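Local coordinates for FMN-binding protein (Syntrophomonas wolfei subsp. wolfei, PDB 3IN6), which binds flavin mononucleotide, probably as a split-barrel flavoprotein whose exact cellular role or reaction is not known, at residues L52-D57 against F135-I140; D57-C62 against G109-R114. One frame throughout, in Å; residues are numbered along the deposited sequence.

Contact 1 (L52-D57 against F135-I140)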
loop_
_atom_site.group_PDB
_atom_site.type_symbol
_atom_site.label_atom_id
_atom_site.label_comp_id
_atom_site.label_asym_id
_atom_site.label_seq_id
_atom_site.Cartn_x
_atom_site.Cartn_y
_atom_site.Cartn_z
ATOM N N LEU A 52 0.203 -11.233 -11.134
ATOM C CA LEU A 52 -0.059 -10.109 -12.056
ATOM C C LEU A 52 0.713 -10.140 -13.358
ATOM O O LEU A 52 1.788 -10.746 -13.458
ATOM C CB LEU A 52 0.398 -8.798 -11.409
ATOM C CG LEU A 52 -0.150 -8.301 -10.092
ATOM C CD1 LEU A 52 0.564 -6.997 -9.779
ATOM C CD2 LEU A 52 -1.677 -8.108 -10.169
ATOM N N GLU A 53 0.195 -9.378 -14.313
ATOM C CA GLU A 53 0.838 -9.194 -15.605
ATOM C C GLU A 53 0.414 -7.878 -16.256
ATOM O O GLU A 53 -0.794 -7.550 -16.314
ATOM C CB GLU A 53 0.515 -10.374 -16.519
ATOM C CG GLU A 53 1.253 -10.343 -17.838
ATOM C CD GLU A 53 1.094 -11.629 -18.626
ATOM O OE1 GLU A 53 0.782 -12.674 -18.026
ATOM O OE2 GLU A 53 1.318 -11.600 -19.842
HETATM N N MSE A 54 1.398 -7.109 -16.705
HETATM C CA MSE A 54 1.158 -5.862 -17.441
HETATM C C MSE A 54 1.260 -6.188 -18.936
HETATM O O MSE A 54 2.210 -6.851 -19.373
HETATM C CB MSE A 54 2.141 -4.777 -17.028
HETATM C CG MSE A 54 2.183 -3.575 -17.930
HETATM SE SE MSE A 54 3.251 -2.212 -17.055
HETATM C CE MSE A 54 3.459 -0.927 -18.515
ATOM N N ILE A 55 0.236 -5.769 -19.682
ATOM C CA ILE A 55 0.117 -6.007 -21.123
ATOM C C ILE A 55 0.111 -4.639 -21.810
ATOM O O ILE A 55 -0.648 -3.743 -21.428
ATOM C CB ILE A 55 -1.201 -6.785 -21.445
ATOM C CG1 ILE A 55 -1.220 -8.135 -20.716
ATOM C CG2 ILE A 55 -1.375 -6.986 -22.939
ATOM C CD1 ILE A 55 -2.585 -8.780 -20.653
ATOM N N GLY A 56 0.978 -4.477 -22.804
ATOM C CA GLY A 56 1.100 -3.220 -23.522
ATOM C C GLY A 56 1.608 -2.128 -22.597
ATOM O O GLY A 56 2.535 -2.349 -21.792
ATOM N N ASP A 57 0.992 -0.958 -22.728
ATOM C CA ASP A 57 1.296 0.218 -21.934
ATOM C C ASP A 57 0.086 0.684 -21.140
ATOM O O ASP A 57 0.189 1.667 -20.387
ATOM C CB ASP A 57 1.668 1.383 -22.864
ATOM C CG ASP A 57 3.000 1.177 -23.597
ATOM O OD1 ASP A 57 3.893 0.465 -23.091
ATOM O OD2 ASP A 57 3.163 1.760 -24.689
ATOM N N PHE A 135 -7.324 -4.257 -15.414
ATOM C CA PHE A 135 -7.149 -2.846 -15.054
ATOM C C PHE A 135 -6.617 -1.981 -16.181
ATOM O O PHE A 135 -5.826 -2.425 -16.982
ATOM C CB PHE A 135 -6.183 -2.665 -13.875
ATOM C CG PHE A 135 -6.596 -3.373 -12.615
ATOM C CD1 PHE A 135 -7.376 -2.732 -11.669
ATOM C CD2 PHE A 135 -6.132 -4.664 -12.340
ATOM C CE1 PHE A 135 -7.736 -3.388 -10.472
ATOM C CE2 PHE A 135 -6.480 -5.318 -11.157
ATOM C CZ PHE A 135 -7.294 -4.672 -10.219
ATOM N N LYS A 136 -7.061 -0.727 -16.207
ATOM C CA LYS A 136 -6.528 0.271 -17.119
ATOM C C LYS A 136 -5.542 1.065 -16.304
ATOM O O LYS A 136 -5.865 1.484 -15.179
ATOM C CB LYS A 136 -7.632 1.199 -17.648
ATOM C CG LYS A 136 -7.105 2.429 -18.403
ATOM C CD LYS A 136 -8.261 3.378 -18.789
ATOM C CE LYS A 136 -7.745 4.674 -19.422
ATOM N NZ LYS A 136 -8.853 5.635 -19.747
ATOM N N ILE A 137 -4.341 1.266 -16.855
ATOM C CA ILE A 137 -3.307 2.030 -16.179
ATOM C C ILE A 137 -3.598 3.495 -16.426
ATOM O O ILE A 137 -3.734 3.924 -17.565
ATOM C CB ILE A 137 -1.900 1.739 -16.696
ATOM C CG1 ILE A 137 -1.491 0.281 -16.420
ATOM C CG2 ILE A 137 -0.921 2.719 -16.066
ATOM C CD1 ILE A 137 -0.213 -0.095 -17.037
ATOM N N VAL A 138 -3.633 4.264 -15.351
ATOM C CA VAL A 138 -3.997 5.676 -15.399
ATOM C C VAL A 138 -2.809 6.626 -15.179
ATOM O O VAL A 138 -2.801 7.751 -15.691
ATOM C CB VAL A 138 -5.144 5.909 -14.385
ATOM C CG1 VAL A 138 -5.130 7.296 -13.811
ATOM C CG2 VAL A 138 -6.493 5.576 -15.052
ATOM N N LYS A 139 -1.813 6.174 -14.419
ATOM C CA LYS A 139 -0.633 6.972 -14.111
ATOM C C LYS A 139 0.413 6.047 -13.483
ATOM O O LYS A 139 0.049 5.051 -12.822
ATOM C CB LYS A 139 -1.014 8.089 -13.130
ATOM C CG LYS A 139 0.126 9.009 -12.695
ATOM C CD LYS A 139 -0.356 10.101 -11.738
ATOM C CE LYS A 139 -0.831 9.537 -10.388
ATOM N NZ LYS A 139 -1.401 10.575 -9.459
ATOM N N ILE A 140 1.693 6.362 -13.692
ATOM C CA ILE A 140 2.815 5.608 -13.106
ATOM C C ILE A 140 3.773 6.606 -12.449
ATOM O O ILE A 140 4.226 7.542 -13.095
ATOM C CB ILE A 140 3.590 4.803 -14.151
ATOM C CG1 ILE A 140 2.672 3.787 -14.831
ATOM C CG2 ILE A 140 4.841 4.096 -13.502
ATOM C CD1 ILE A 140 3.358 2.943 -15.949
#
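The terminal methyl CD1 of I137 meets both selenomethionine M54 and the backbone of D57, and nearly the whole contact gathers at that one carbon. It lies 4.0 Å from M54 CE and 4.1 Å from M54 SE, the two side chains crossing at about a right angle. M54 gets there by staying straight: CG stands anti to the backbone N (chi1 167°) and the chain runs on extended, a reach for which a long, unbranched apolar residue is well suited. The same methyl of I137 also packs 3.8 Å from D57 O. No hydrogen bond joins the two segments, so van der Waals packing carries the contact.

Toward the turn it becomes looser and wetter. G56 is exposed, and its positive phi of 65° favours glycine; D57, partly exposed, turns its carboxylate to salt bridges with R16 and R23 of helix 2-28. V138 and K139 form a classic beta bulge opposite Y99, and the bulge lets I137 and I140, three residues apart, both start their side chains toward segment 52-57.

Strand 59-64 runs between strands 52-55 and 131-141, hydrogen-bonded to each, so I137 and M54 meet across an intervening strand, while helix 2-28 packs against M54 through L19 and against I140 through L18 and L19.

Contact 2 (D57-C62 against G109-R114)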
loop_
_atom_site.group_PDB
_atom_site.type_symbol
_atom_site.label_atom_id
_atom_site.label_comp_id
_atom_site.label_asym_id
_atom_site.label_seq_id
_atom_site.Cartn_x
_atom_site.Cartn_y
_atom_site.Cartn_z
ATOM N N ASP A 57 0.992 -0.958 -22.728
ATOM C CA ASP A 57 1.296 0.218 -21.934
ATOM C C ASP A 57 0.086 0.684 -21.140
ATOM O O ASP A 57 0.189 1.667 -20.387
ATOM C CB ASP A 57 1.668 1.383 -22.864
ATOM C CG ASP A 57 3.000 1.177 -23.597
ATOM O OD1 ASP A 57 3.893 0.465 -23.091
ATOM O OD2 ASP A 57 3.163 1.760 -24.689
ATOM N N ASP A 58 -1.052 0.008 -21.307
ATOM C CA ASP A 58 -2.297 0.446 -20.705
ATOM C C ASP A 58 -3.046 -0.582 -19.844
ATOM O O ASP A 58 -4.084 -0.257 -19.301
ATOM C CB ASP A 58 -3.219 0.951 -21.824
ATOM C CG ASP A 58 -3.379 -0.061 -22.968
ATOM O OD1 ASP A 58 -3.478 -1.276 -22.707
ATOM O OD2 ASP A 58 -3.386 0.364 -24.146
ATOM N N THR A 59 -2.521 -1.790 -19.667
ATOM C CA THR A 59 -3.302 -2.821 -18.977
ATOM C C THR A 59 -2.543 -3.629 -17.927
ATOM O O THR A 59 -1.388 -3.991 -18.125
ATOM C CB THR A 59 -3.828 -3.846 -20.014
ATOM O OG1 THR A 59 -4.516 -3.175 -21.076
ATOM C CG2 THR A 59 -4.747 -4.886 -19.383
ATOM N N ILE A 60 -3.205 -3.903 -16.805
ATOM C CA ILE A 60 -2.683 -4.838 -15.801
ATOM C C ILE A 60 -3.806 -5.842 -15.565
ATOM O O ILE A 60 -4.974 -5.464 -15.424
ATOM C CB ILE A 60 -2.243 -4.180 -14.461
ATOM C CG1 ILE A 60 -0.980 -3.347 -14.649
ATOM C CG2 ILE A 60 -1.932 -5.256 -13.407
ATOM C CD1 ILE A 60 -0.670 -2.473 -13.447
ATOM N N ILE A 61 -3.460 -7.124 -15.605
ATOM C CA ILE A 61 -4.406 -8.190 -15.304
ATOM C C ILE A 61 -3.917 -8.869 -14.041
ATOM O O ILE A 61 -2.721 -8.933 -13.745
ATOM C CB ILE A 61 -4.667 -9.198 -16.453
ATOM C CG1 ILE A 61 -3.393 -9.919 -16.900
ATOM C CG2 ILE A 61 -5.307 -8.500 -17.653
ATOM C CD1 ILE A 61 -3.695 -11.169 -17.732
ATOM N N CYS A 62 -4.874 -9.401 -13.311
ATOM C CA CYS A 62 -4.618 -9.909 -12.001
ATOM C C CYS A 62 -5.570 -11.058 -11.680
ATOM O O CYS A 62 -6.776 -10.985 -11.995
ATOM C CB CYS A 62 -4.863 -8.695 -11.109
ATOM S SG CYS A 62 -5.180 -8.943 -9.432
ATOM N N GLY A 109 -12.180 -15.824 -21.534
ATOM C CA GLY A 109 -11.565 -14.980 -22.557
ATOM C C GLY A 109 -10.051 -14.987 -22.496
ATOM O O GLY A 109 -9.452 -15.626 -21.623
ATOM N N GLU A 110 -9.439 -14.263 -23.426
ATOM C CA GLU A 110 -7.978 -14.194 -23.526
ATOM C C GLU A 110 -7.287 -13.798 -22.209
ATOM O O GLU A 110 -6.304 -14.419 -21.810
ATOM C CB GLU A 110 -7.552 -13.253 -24.670
ATOM C CG GLU A 110 -8.024 -11.804 -24.520
ATOM C CD GLU A 110 -7.561 -10.897 -25.649
ATOM O OE1 GLU A 110 -6.901 -11.390 -26.594
ATOM O OE2 GLU A 110 -7.848 -9.677 -25.580
ATOM N N TYR A 111 -7.805 -12.781 -21.538
ATOM C CA TYR A 111 -7.218 -12.322 -20.266
ATOM C C TYR A 111 -7.276 -13.399 -19.186
ATOM O O TYR A 111 -6.290 -13.653 -18.501
ATOM C CB TYR A 111 -7.943 -11.098 -19.744
ATOM C CG TYR A 111 -7.823 -9.861 -20.584
ATOM C CD1 TYR A 111 -6.575 -9.292 -20.858
ATOM C CD2 TYR A 111 -8.958 -9.203 -21.043
ATOM C CE1 TYR A 111 -6.469 -8.131 -21.608
ATOM C CE2 TYR A 111 -8.863 -8.042 -21.778
ATOM C CZ TYR A 111 -7.622 -7.507 -22.059
ATOM O OH TYR A 111 -7.554 -6.343 -22.801
ATOM N N PHE A 112 -8.448 -14.014 -19.045
ATOM C CA PHE A 112 -8.664 -15.079 -18.068
ATOM C C PHE A 112 -7.703 -16.236 -18.323
ATOM O O PHE A 112 -7.043 -16.726 -17.403
ATOM C CB PHE A 112 -10.119 -15.556 -18.136
ATOM C CG PHE A 112 -10.473 -16.583 -17.104
ATOM C CD1 PHE A 112 -10.906 -16.199 -15.845
ATOM C CD2 PHE A 112 -10.393 -17.930 -17.392
ATOM C CE1 PHE A 112 -11.245 -17.147 -14.890
ATOM C CE2 PHE A 112 -10.728 -18.881 -16.434
ATOM C CZ PHE A 112 -11.153 -18.488 -15.191
ATOM N N ASP A 113 -7.631 -16.662 -19.580
ATOM C CA ASP A 113 -6.742 -17.743 -19.984
ATOM C C ASP A 113 -5.284 -17.387 -19.694
ATOM O O ASP A 113 -4.519 -18.193 -19.178
ATOM C CB ASP A 113 -6.920 -18.055 -21.477
ATOM C CG ASP A 113 -8.274 -18.700 -21.801
ATOM O OD1 ASP A 113 -9.014 -19.125 -20.877
ATOM O OD2 ASP A 113 -8.587 -18.798 -23.010
ATOM N N ARG A 114 -4.907 -16.164 -20.031
ATOM C CA ARG A 114 -3.548 -15.685 -19.806
ATOM C C ARG A 114 -3.174 -15.729 -18.318
ATOM O O ARG A 114 -2.168 -16.326 -17.951
ATOM C CB ARG A 114 -3.434 -14.257 -20.335
ATOM C CG ARG A 114 -2.055 -13.644 -20.275
ATOM C CD ARG A 114 -1.065 -14.386 -21.151
ATOM N NE ARG A 114 0.217 -13.696 -21.169
ATOM C CZ ARG A 114 1.287 -14.104 -21.843
ATOM N NH1 ARG A 114 1.250 -15.207 -22.587
ATOM N NH2 ARG A 114 2.404 -13.394 -21.779
#
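The ring of Y111 takes the methyl CG2 of I61 obliquely, with I61 CG2 3.5 Å from Y111 CD1. T59 CG2 comes in more loosely, also at a slant, 4.3 Å from Y111 CE1. One face of the ring carries E110 OE2, 4.1 Å above the plane and offset toward the rim. F112, whose side chain sets out away from the strand, has D113 OD1 in plane at its ring edge.

I61 grips the helix with both of its branches. Its CG1 sits between the backbone N and the carbonyl carbon (chi1 60°), which sends CD1 to a second site, 3.9 Å from R114 CG and 3.7 Å from Y111 O, while CG2 stays beside the ring at a slant. Beta-branched isoleucine suits a strand and offers two arms of unequal length, each ending in a methyl. With an alanine here, the Y111 ring and the R114 methylenes would probably each lose one apolar neighbour, leaving a gap between strand and helix.

R114 lends its aliphatic part to I61, then bends at chi2 and carries its guanidinium to a salt bridge with E53. T59 splits its roles too: the methyl faces Y111, while OG1 donates to D58 OD1 at 2.7 Å.

G109, at the N-cap, has backbone angles that call for glycine. The axis of helix segment 110-114 passes 8.9 Å from that of strand 59-62, at 57°. Helix 110-120, which lies in the sequence between strands 92-106 and 131-141, thus packs on an antiparallel sheet, consistent with the split barrel of FMN-binding flavoproteins.

The two contacts lie about 9 Å apart, centre to centre, and share D57, where the hairpin of strands 52-55 and 59-64 turns. In sequence, both segments of contact 2 fall between the outer ends of contact 1, and both contacts use the same antiparallel sheet. Strand 59-64 is the common element, hydrogen-bonded to strand 131-141 on one side and to strand 52-55 on the other. Packing also connects them: L52 of segment 52-57 lies against C62 of segment 57-62. The hairpin is therefore held by strand 131-141 and by helix 110-120, which precedes that strand, tying together parts of the FMN-binding domain far apart in sequence.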